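Local structure of xyloglucan-specific endo-beta-1,4-glucanase BoGH5A (Bacteroides ovatus, 3ZMR) at residues V128-E133 with W437-T442; A134-N139 with E147-N152; P174-H179 with H216-W221. The protein cleaves internal beta-1,4-glucosidic bonds in the xyloglucan backbone, retaining the beta configuration and releasing xyloglucan oligosaccharides. One frame throughout, in Å; residues are numbered along the deposited sequence.

Contact 1 (V128-E133 with W437-T442); sequences VGNTFE and WDAGYT. With BGC (beta-D-glucopyranose), chain C; GLC (alpha-D-glucopyranose), chain L; BGC (beta-D-glucopyranose), chain B; BGC (beta-D-glucopyranose), chain D.
G129 N to D438 O is the one direct hydrogen bond between segments 128-133 and 437-442. It spans 2.8 Å and arrives nearly in line with the C=O bond. The D438 side chain serves its own loop: OD1 accepts from G440 N in an Asx turn and forms a salt bridge with R448, while OD2 takes L445 N. R448, further along that loop, also bonds G129 O and T131 OG1.

The E133 carboxylate grips the bend of its own loop. OE2 accepts from N130 N at 2.7 Å, and OE1 from T131 N at 2.8 Å. A bend at chi2 (-79°) places CD for this pair of hydrogen bonds. E133 OE2 also meets W437 CH2 tip to tip at 3.5 Å, at the ring edge, with carboxylate and ring planes 79° apart.

Apolar contact centres on the W437 indole. G129 CA approaches W437 CH2 to 3.6 Å, an off-centre CH-pi contact with the six-membered ring. A439 CB lies against the N130 amide.

Water and sugar complete the polar contacts. N130 ND2 donates to a water that in turn donates to A439 O. The same ND2 donates to O3 of the chain C glucose at 2.8 Å. W437 NE1 reaches O2 of that sugar at 3.2 Å. One face of the indole lies against C3 of the next glucose, modelled as both anomers.

The loops follow the first and last strands of the closed eight-stranded barrel, 125-127 and 433-436. They form part of the substrate cleft of a family 5 TIM barrel, with W437 as a sugar-stacking tryptophan close to the inferred nucleophile E395.

Contact 2 (A134-N139 with E147-N152); sequences AVIVGN and ETCWGN. With BGC (beta-D-glucopyranose), chain B; XYS (alpha-D-xylopyranose), chain E; BGC (beta-D-glucopyranose), chain F; EDO (1,2-ethanediol), chain K.
A134 packs its CA and CB over one face of the W150 indole, and C149 closes in beside it. A134 CA sits 3.6 Å from the centroid of the six-membered ring, 11° off the ring normal, a CH-pi contact over the face. A134 CB lies over the CG-CD2 bond, 3.5 Å from W150 CD2. The opposite face of W150 is covered by the chain B glucose, whose O4 comes within 3.3 Å of CD1. The indole is thus sandwiched between A134, with V135 N toward the rim, and sugar.

W150 NE1 donates to V135 O at 2.9 Å. The bond is strongly bent and weak.

With SG set between its backbone N and carbonyl carbon (chi1 75°), C149 turns its sulfur toward A134 and I136. SG touches A134 CB at 3.7 Å and I136 CD1 at the same distance. C149 and W150 are the middle residues of a type I turn from T148 to G151.

Beyond the indole, V137 N donates almost straight to the ring oxygen O5 of the chain E xylose, at 3.0 Å.

The protein side is mostly apolar, while the sugar presents both C3 and O4 to the ring. This implies that W150 meets xyloglucan with its ring face. A134 on the other face, and more weakly the V135 carbonyl, are consistent with holding the plane of that ring.

Contact 3 (P174-H179 with H216-W221); sequences PVAYSH and HWEGGW. With XYS (alpha-D-xylopyranose), chain G; GLC (alpha-D-glucopyranose), chain L; BGC (beta-D-glucopyranose), chain D.
H216 and P174 belong to loops at the C-terminal ends of adjacent barrel strands. These loops border the xyloglucan-binding cleft, where H216 and W217 contact the sugar. P174 CB lies over one face of the H216 ring, a CH-pi contact offset toward ND1, which it approaches to 3.6 Å. The two side chains run side by side. H216 NE2 donates at 2.9 Å to O3 of the alpha-glucose; the beta anomer, modelled at the same place, offers its O3 similarly. ND1 is bonded to N214, so both ring nitrogens are engaged and the rotation of the ring is fixed. The backbones join where H216 N donates to V175 O.

Away from the sugar, E218 accepts four bonds, three from segment 174-179 and one from W221 of its own segment. OE1 accepts from Y177 N at 2.7 Å and from S178 N at 2.9 Å. The S178 bond is nearly straight, 171° at the hydrogen. OE2 accepts from S178 OG at 2.7 Å, met from above the carboxylate plane. W221 NE1 donates to the anti lone pair of OE2, also at 2.7 Å. The E218 chain is extended beyond CG (chi2 167°), which carries CD toward the other loop. Four donors on a buried carboxylate are consistent with an ionised glutamate.

A type I' turn from W217 to G220 puts W217 on the cleft side. The chain G xylose stacks on its face, with C2 3.4 Å above the ring plane.

Behind the loops, helix 227-248 packs on Y177, S178 and E218. Its R236 bonds S178 OG and makes a cation-pi contact with W221. Helix 191-206 covers V175 and Y177, and the 143-144 strand touches S178.

How the contacts relate
All three contacts lie in the loops, and the small hairpin 136-137/143-144, on the substrate side of the catalytic barrel. The centres of contacts 1 and 2 are about 11 Å apart. Those of contacts 1 and 3 are about 14 Å apart, and those of contacts 2 and 3 about 10 Å. Contact 1 joins the loops after the first and last barrel strands, and contacts 2 and 3 follow one another within the span it closes. N152 ND2 of contact 2 probably bonds N130 O and A439 O of contact 1. F132 O probably bonds A176 N of contact 3, and V135 packs on A176. Together they supply part of the surface that meets the bound xyloglucan oligosaccharide.

Contact 1 (V128-E133 with W437-T442)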
# COMPACT_ATOMS: atom_id res chain seq x y z
N VAL A 128 10.93 11.06 -5.51
CA VAL A 128 11.01 12.09 -6.56
C VAL A 128 9.60 12.68 -6.67
O VAL A 128 8.84 12.40 -7.61
CB VAL A 128 11.50 11.53 -7.91
CG1 VAL A 128 11.65 12.64 -8.95
CG2 VAL A 128 12.83 10.82 -7.74
N GLY A 129 9.22 13.45 -5.67
CA GLY A 129 7.88 13.95 -5.54
C GLY A 129 7.58 15.16 -6.41
O GLY A 129 8.48 15.86 -6.91
N ASN A 130 6.28 15.39 -6.59
CA ASN A 130 5.73 16.51 -7.39
C ASN A 130 6.32 16.57 -8.79
O ASN A 130 6.60 17.64 -9.35
CB ASN A 130 5.90 17.84 -6.67
CG ASN A 130 4.88 18.05 -5.56
OD1 ASN A 130 4.12 17.17 -5.17
ND2 ASN A 130 4.90 19.28 -5.01
N THR A 131 6.43 15.39 -9.38
CA THR A 131 7.09 15.23 -10.66
C THR A 131 6.22 14.40 -11.61
O THR A 131 5.28 14.96 -12.20
CB THR A 131 8.54 14.78 -10.48
OG1 THR A 131 9.19 15.63 -9.52
CG2 THR A 131 9.31 14.84 -11.80
N PHE A 132 6.43 13.08 -11.75
CA PHE A 132 5.59 12.31 -12.67
C PHE A 132 4.13 12.25 -12.26
O PHE A 132 3.27 11.96 -13.12
CB PHE A 132 6.14 10.90 -12.95
CG PHE A 132 7.27 10.89 -13.92
CD1 PHE A 132 7.04 11.10 -15.28
CD2 PHE A 132 8.56 10.69 -13.50
CE1 PHE A 132 8.11 11.09 -16.18
CE2 PHE A 132 9.63 10.67 -14.40
CZ PHE A 132 9.39 10.88 -15.74
N GLU A 133 3.80 12.51 -10.99
CA GLU A 133 2.42 12.54 -10.55
C GLU A 133 1.76 13.96 -10.65
O GLU A 133 0.60 14.12 -10.33
CB GLU A 133 2.28 12.01 -9.13
CG GLU A 133 2.55 13.00 -7.99
CD GLU A 133 3.99 13.29 -7.66
OE1 GLU A 133 4.90 13.22 -8.53
OE2 GLU A 133 4.21 13.62 -6.45
N TRP A 437 10.15 12.53 1.84
CA TRP A 437 9.34 13.28 0.88
C TRP A 437 10.11 14.50 0.37
O TRP A 437 10.20 15.53 1.03
CB TRP A 437 7.99 13.71 1.48
CG TRP A 437 7.15 14.38 0.44
CD1 TRP A 437 6.81 15.71 0.40
CD2 TRP A 437 6.57 13.79 -0.75
NE1 TRP A 437 6.06 15.96 -0.71
CE2 TRP A 437 5.91 14.82 -1.45
CE3 TRP A 437 6.57 12.52 -1.28
CZ2 TRP A 437 5.22 14.61 -2.67
CZ3 TRP A 437 5.89 12.31 -2.49
CH2 TRP A 437 5.22 13.34 -3.16
N ASP A 438 10.68 14.35 -0.82
CA ASP A 438 11.35 15.43 -1.56
C ASP A 438 10.43 15.80 -2.69
O ASP A 438 10.16 14.98 -3.57
CB ASP A 438 12.72 14.97 -2.03
CG ASP A 438 13.46 15.99 -2.87
OD1 ASP A 438 12.82 16.64 -3.74
OD2 ASP A 438 14.71 16.05 -2.74
N ALA A 439 9.95 17.05 -2.67
CA ALA A 439 9.02 17.54 -3.72
C ALA A 439 9.68 18.59 -4.59
O ALA A 439 9.02 19.24 -5.41
CB ALA A 439 7.75 18.10 -3.10
N GLY A 440 11.00 18.73 -4.47
CA GLY A 440 11.76 19.74 -5.24
C GLY A 440 11.58 21.19 -4.84
O GLY A 440 11.98 22.10 -5.59
N TYR A 441 10.98 21.40 -3.67
CA TYR A 441 10.71 22.75 -3.15
C TYR A 441 11.65 22.96 -1.94
O TYR A 441 12.78 22.42 -1.92
CB TYR A 441 9.20 22.94 -2.86
CG TYR A 441 8.79 24.35 -2.47
CD1 TYR A 441 9.11 25.42 -3.28
CD2 TYR A 441 8.08 24.59 -1.29
CE1 TYR A 441 8.74 26.72 -2.94
CE2 TYR A 441 7.74 25.87 -0.92
CZ TYR A 441 8.06 26.94 -1.76
OH TYR A 441 7.73 28.21 -1.37
N THR A 442 11.25 23.73 -0.93
CA THR A 442 12.21 24.06 0.13
C THR A 442 12.68 22.88 0.97
O THR A 442 13.76 22.93 1.57
CB THR A 442 11.64 25.12 1.08
OG1 THR A 442 10.46 24.61 1.70
CG2 THR A 442 11.34 26.41 0.32
C2 BGC C . 3.02 17.96 -1.78
C3 BGC C . 2.50 19.31 -2.29
C4 BGC C . 1.51 19.07 -3.44
C5 BGC C . 0.46 18.08 -2.98
C6 BGC C . -0.58 17.72 -4.03
C1 BGC C . 1.88 17.00 -1.44
O2 BGC C . 3.83 18.21 -0.62
O3 BGC C . 3.54 20.19 -2.74
O4 BGC C . 0.79 20.26 -3.79
O5 BGC C . 1.08 16.86 -2.59
O6 BGC C . -1.73 17.35 -3.29
C1 GLC L . 0.98 12.51 0.93
C2 GLC L . 0.73 12.52 -0.57
C3 GLC L . 1.61 13.54 -1.29
C4 GLC L . 1.40 14.89 -0.60
C5 GLC L . 1.55 14.74 0.92
C6 GLC L . 1.38 16.05 1.69
O2 GLC L . 0.89 11.21 -1.06
O3 GLC L . 1.34 13.56 -2.71
O4 GLC L . 2.40 15.73 -1.10
O5 GLC L . 0.64 13.78 1.42
O6 GLC L . 2.67 16.62 1.81
C2 BGC B . -0.23 21.58 -5.50
C3 BGC B . -0.06 22.22 -6.88
C4 BGC B . 1.29 22.95 -6.96
C5 BGC B . 2.42 22.05 -6.45
C6 BGC B . 3.76 22.75 -6.41
C1 BGC B . 0.99 20.76 -5.12
O2 BGC B . -1.41 20.78 -5.47
O3 BGC B . -1.21 23.06 -7.13
O4 BGC B . 1.66 23.31 -8.30
O5 BGC B . 2.15 21.57 -5.14
O6 BGC B . 3.69 23.86 -5.50
C2 BGC D . 0.55 12.39 -0.56
C3 BGC D . 1.50 13.43 -1.17
C4 BGC D . 1.43 14.77 -0.44
C5 BGC D . 1.67 14.42 1.04
C6 BGC D . 1.72 15.68 1.89
C1 BGC D . 0.56 12.25 0.97
O2 BGC D . 0.84 11.11 -1.13
O3 BGC D . 1.15 13.62 -2.56
O4 BGC D . 2.39 15.71 -1.02
O5 BGC D . 0.64 13.56 1.54
O6 BGC D . 0.57 16.47 1.54
O HOH W 1 7.04 21.10 -5.17

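Contact 2 (A134-N139 with E147-N152)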
# COMPACT_ATOMS: atom_id res chain seq x y z
N ALA A 134 2.55 14.95 -11.06
CA ALA A 134 2.05 16.33 -11.18
C ALA A 134 0.94 16.41 -12.27
O ALA A 134 1.12 16.00 -13.42
CB ALA A 134 3.19 17.26 -11.52
N VAL A 135 -0.20 16.93 -11.87
CA VAL A 135 -1.36 17.09 -12.74
C VAL A 135 -1.96 18.49 -12.50
O VAL A 135 -1.98 18.98 -11.38
CB VAL A 135 -2.44 16.00 -12.51
CG1 VAL A 135 -1.96 14.66 -13.05
CG2 VAL A 135 -2.85 15.92 -11.03
N ILE A 136 -2.44 19.11 -13.58
CA ILE A 136 -3.26 20.31 -13.47
C ILE A 136 -4.70 19.79 -13.41
O ILE A 136 -5.16 19.05 -14.29
CB ILE A 136 -3.02 21.26 -14.64
CG1 ILE A 136 -1.54 21.66 -14.75
CG2 ILE A 136 -3.96 22.46 -14.56
CD1 ILE A 136 -0.92 22.28 -13.53
N VAL A 137 -5.40 20.16 -12.34
CA VAL A 137 -6.75 19.66 -12.08
C VAL A 137 -7.76 20.78 -12.24
O VAL A 137 -7.72 21.78 -11.53
CB VAL A 137 -6.89 19.05 -10.67
CG1 VAL A 137 -8.26 18.41 -10.51
CG2 VAL A 137 -5.82 18.02 -10.41
N GLY A 138 -8.71 20.57 -13.13
CA GLY A 138 -9.76 21.55 -13.38
C GLY A 138 -10.95 21.37 -12.44
O GLY A 138 -11.09 20.33 -11.79
N ASN A 139 -11.82 22.36 -12.38
CA ASN A 139 -12.95 22.39 -11.43
C ASN A 139 -14.02 21.32 -11.67
O ASN A 139 -14.86 21.07 -10.82
CB ASN A 139 -13.59 23.80 -11.35
CG ASN A 139 -14.39 24.20 -12.60
OD1 ASN A 139 -14.33 23.56 -13.66
ND2 ASN A 139 -15.14 25.30 -12.48
N GLU A 147 5.09 16.03 -16.40
CA GLU A 147 5.92 15.90 -15.20
C GLU A 147 6.55 17.19 -14.72
O GLU A 147 7.15 17.22 -13.66
CB GLU A 147 6.98 14.81 -15.39
CG GLU A 147 8.22 15.16 -16.20
CD GLU A 147 8.04 15.24 -17.70
OE1 GLU A 147 6.91 15.08 -18.23
OE2 GLU A 147 9.08 15.49 -18.36
N THR A 148 6.48 18.24 -15.55
CA THR A 148 7.07 19.55 -15.24
C THR A 148 6.03 20.53 -14.71
O THR A 148 6.40 21.68 -14.37
CB THR A 148 7.79 20.18 -16.44
OG1 THR A 148 6.83 20.59 -17.44
CG2 THR A 148 8.82 19.21 -17.02
N CYS A 149 4.76 20.13 -14.62
CA CYS A 149 3.70 21.13 -14.41
C CYS A 149 3.59 21.67 -12.98
O CYS A 149 2.87 22.64 -12.72
CB CYS A 149 2.34 20.68 -14.93
SG CYS A 149 1.45 19.45 -13.98
N TRP A 150 4.29 21.01 -12.05
CA TRP A 150 4.41 21.53 -10.67
C TRP A 150 5.79 22.09 -10.37
O TRP A 150 6.15 22.27 -9.22
CB TRP A 150 4.00 20.47 -9.66
CG TRP A 150 2.53 20.12 -9.65
CD1 TRP A 150 1.50 20.74 -10.36
CD2 TRP A 150 1.89 19.09 -8.88
NE1 TRP A 150 0.29 20.14 -10.08
CE2 TRP A 150 0.51 19.12 -9.17
CE3 TRP A 150 2.37 18.11 -7.98
CZ2 TRP A 150 -0.38 18.23 -8.61
CZ3 TRP A 150 1.47 17.23 -7.43
CH2 TRP A 150 0.13 17.29 -7.73
N GLY A 151 6.57 22.34 -11.42
CA GLY A 151 7.81 23.11 -11.29
C GLY A 151 9.11 22.35 -11.25
O GLY A 151 10.18 22.96 -11.13
N ASN A 152 9.04 21.01 -11.31
CA ASN A 152 10.25 20.21 -11.41
C ASN A 152 10.63 19.87 -12.83
O ASN A 152 9.77 19.76 -13.68
CB ASN A 152 10.09 18.92 -10.60
CG ASN A 152 10.17 19.19 -9.11
OD1 ASN A 152 11.16 19.75 -8.65
ND2 ASN A 152 9.15 18.83 -8.37
C2 BGC B . -0.23 21.58 -5.50
C3 BGC B . -0.06 22.22 -6.88
C4 BGC B . 1.29 22.95 -6.96
C5 BGC B . 2.42 22.05 -6.45
C6 BGC B . 3.76 22.75 -6.41
C1 BGC B . 0.99 20.76 -5.12
O2 BGC B . -1.41 20.78 -5.47
O3 BGC B . -1.21 23.06 -7.13
O4 BGC B . 1.66 23.31 -8.30
O5 BGC B . 2.15 21.57 -5.14
O6 BGC B . 3.69 23.86 -5.50
C1 XYS E . -4.25 23.18 -9.85
C2 XYS E . -5.22 23.17 -8.67
C3 XYS E . -4.64 22.33 -7.53
C4 XYS E . -4.26 20.94 -8.06
C5 XYS E . -3.35 21.05 -9.29
O2 XYS E . -5.48 24.50 -8.23
O3 XYS E . -5.62 22.23 -6.48
O4 XYS E . -3.64 20.13 -7.03
O5 XYS E . -3.99 21.85 -10.30
C2 BGC F . 1.86 24.98 -9.96
C3 BGC F . 1.18 26.13 -10.69
C4 BGC F . -0.17 25.63 -11.20
C5 BGC F . -1.02 24.96 -10.11
C6 BGC F . -2.35 24.39 -10.60
C1 BGC F . 0.93 24.38 -8.90
O2 BGC F . 3.07 25.48 -9.37
O3 BGC F . 1.98 26.62 -11.79
O4 BGC F . -0.85 26.77 -11.70
O5 BGC F . -0.27 23.89 -9.50
O6 BGC F . -3.06 23.87 -9.48
C1 EDO K . 8.97 22.49 -7.37
O1 EDO K . 7.62 22.76 -7.00
C2 EDO K . 9.79 23.74 -7.65
O2 EDO K . 9.52 24.75 -6.68

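Contact 3 (P174-H179 with H216-W221)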
# COMPACT_ATOMS: atom_id res chain seq x y z
N PRO A 174 6.43 8.59 -7.59
CA PRO A 174 4.99 8.71 -7.82
C PRO A 174 4.71 8.98 -9.31
O PRO A 174 5.48 9.73 -9.96
CB PRO A 174 4.62 9.94 -6.97
CG PRO A 174 5.64 9.98 -5.90
CD PRO A 174 6.89 9.56 -6.58
N VAL A 175 3.68 8.36 -9.86
CA VAL A 175 3.34 8.54 -11.27
C VAL A 175 1.83 8.75 -11.43
O VAL A 175 1.00 8.07 -10.80
CB VAL A 175 3.75 7.33 -12.13
CG1 VAL A 175 3.62 7.64 -13.63
CG2 VAL A 175 5.18 6.91 -11.84
N ALA A 176 1.50 9.69 -12.32
CA ALA A 176 0.14 9.90 -12.79
C ALA A 176 0.14 9.41 -14.24
O ALA A 176 1.16 9.48 -14.95
CB ALA A 176 -0.19 11.39 -12.78
N TYR A 177 -1.03 8.92 -14.65
CA TYR A 177 -1.28 8.45 -16.03
C TYR A 177 -2.55 8.99 -16.65
O TYR A 177 -2.66 9.01 -17.88
CB TYR A 177 -1.34 6.91 -16.06
CG TYR A 177 -0.11 6.18 -15.58
CD1 TYR A 177 0.05 5.85 -14.23
CD2 TYR A 177 0.92 5.85 -16.46
CE1 TYR A 177 1.18 5.15 -13.81
CE2 TYR A 177 2.04 5.17 -16.05
CZ TYR A 177 2.18 4.84 -14.73
OH TYR A 177 3.32 4.13 -14.40
N SER A 178 -3.51 9.37 -15.82
CA SER A 178 -4.88 9.68 -16.26
C SER A 178 -5.02 11.03 -16.97
O SER A 178 -6.08 11.35 -17.54
CB SER A 178 -5.88 9.57 -15.12
OG SER A 178 -5.94 8.22 -14.67
N HIS A 179 -3.93 11.79 -16.98
CA HIS A 179 -3.80 13.00 -17.78
C HIS A 179 -3.17 12.73 -19.14
O HIS A 179 -2.96 13.65 -19.95
CB HIS A 179 -3.00 14.06 -17.04
CG HIS A 179 -1.59 13.67 -16.72
ND1 HIS A 179 -1.23 12.37 -16.45
CD2 HIS A 179 -0.48 14.42 -16.56
CE1 HIS A 179 0.06 12.34 -16.18
NE2 HIS A 179 0.54 13.57 -16.22
N HIS A 216 -0.60 7.39 -8.45
CA HIS A 216 -0.70 8.30 -7.32
C HIS A 216 -2.11 8.91 -7.31
O HIS A 216 -3.02 8.41 -7.97
CB HIS A 216 0.39 9.37 -7.43
CG HIS A 216 0.85 9.95 -6.12
ND1 HIS A 216 1.58 9.22 -5.22
CD2 HIS A 216 0.70 11.19 -5.58
CE1 HIS A 216 1.89 9.99 -4.18
NE2 HIS A 216 1.38 11.20 -4.38
N TRP A 217 -2.27 10.00 -6.58
CA TRP A 217 -3.57 10.66 -6.38
C TRP A 217 -4.25 11.05 -7.70
O TRP A 217 -5.41 10.73 -7.94
CB TRP A 217 -3.33 11.92 -5.54
CG TRP A 217 -4.53 12.81 -5.39
CD1 TRP A 217 -5.69 12.58 -4.66
CD2 TRP A 217 -4.71 14.11 -6.00
NE1 TRP A 217 -6.56 13.65 -4.79
CE2 TRP A 217 -5.97 14.60 -5.58
CE3 TRP A 217 -3.89 14.92 -6.81
CZ2 TRP A 217 -6.43 15.85 -5.95
CZ3 TRP A 217 -4.38 16.16 -7.19
CH2 TRP A 217 -5.61 16.61 -6.77
N GLU A 218 -3.51 11.76 -8.54
CA GLU A 218 -3.95 12.20 -9.89
C GLU A 218 -5.44 12.62 -9.97
O GLU A 218 -6.21 12.16 -10.82
CB GLU A 218 -3.56 11.22 -10.98
CG GLU A 218 -4.15 9.83 -10.88
CD GLU A 218 -3.96 9.02 -12.16
OE1 GLU A 218 -3.08 9.37 -12.97
OE2 GLU A 218 -4.71 8.03 -12.33
N GLY A 219 -5.82 13.53 -9.08
CA GLY A 219 -7.15 14.12 -9.06
C GLY A 219 -8.16 13.46 -8.15
O GLY A 219 -9.24 14.03 -7.90
N GLY A 220 -7.83 12.27 -7.65
CA GLY A 220 -8.64 11.62 -6.60
C GLY A 220 -9.72 10.67 -7.11
O GLY A 220 -10.62 10.30 -6.34
N TRP A 221 -9.66 10.24 -8.37
CA TRP A 221 -10.71 9.35 -8.90
C TRP A 221 -10.92 8.07 -8.11
O TRP A 221 -12.01 7.53 -8.11
CB TRP A 221 -10.44 8.98 -10.34
CG TRP A 221 -9.20 8.18 -10.59
CD1 TRP A 221 -7.94 8.65 -10.88
CD2 TRP A 221 -9.08 6.74 -10.53
NE1 TRP A 221 -7.06 7.61 -11.02
CE2 TRP A 221 -7.73 6.42 -10.83
CE3 TRP A 221 -9.99 5.70 -10.31
CZ2 TRP A 221 -7.26 5.09 -10.85
CZ3 TRP A 221 -9.52 4.38 -10.36
CH2 TRP A 221 -8.18 4.09 -10.66
C1 XYS G . -2.58 16.56 -4.08
C2 XYS G . -3.99 16.79 -3.47
C3 XYS G . -3.99 16.14 -2.09
C4 XYS G . -3.56 14.69 -2.13
C5 XYS G . -2.23 14.48 -2.88
O2 XYS G . -4.39 18.18 -3.34
O3 XYS G . -5.29 16.19 -1.48
O4 XYS G . -3.41 14.24 -0.80
O5 XYS G . -2.27 15.15 -4.13
C1 GLC L . 0.98 12.51 0.93
C2 GLC L . 0.73 12.52 -0.57
C3 GLC L . 1.61 13.54 -1.29
C4 GLC L . 1.40 14.89 -0.60
C5 GLC L . 1.55 14.74 0.92
C6 GLC L . 1.38 16.05 1.69
O2 GLC L . 0.89 11.21 -1.06
O3 GLC L . 1.34 13.56 -2.71
O4 GLC L . 2.40 15.73 -1.10
O5 GLC L . 0.64 13.78 1.42
O6 GLC L . 2.67 16.62 1.81
C2 BGC D . 0.55 12.39 -0.56
C3 BGC D . 1.50 13.43 -1.17
C4 BGC D . 1.43 14.77 -0.44
C5 BGC D . 1.67 14.42 1.04
C6 BGC D . 1.72 15.68 1.89
C1 BGC D . 0.56 12.25 0.97
O2 BGC D . 0.84 11.11 -1.13
O3 BGC D . 1.15 13.62 -2.56
O4 BGC D . 2.39 15.71 -1.02
O5 BGC D . 0.64 13.56 1.54
O6 BGC D . 0.57 16.47 1.54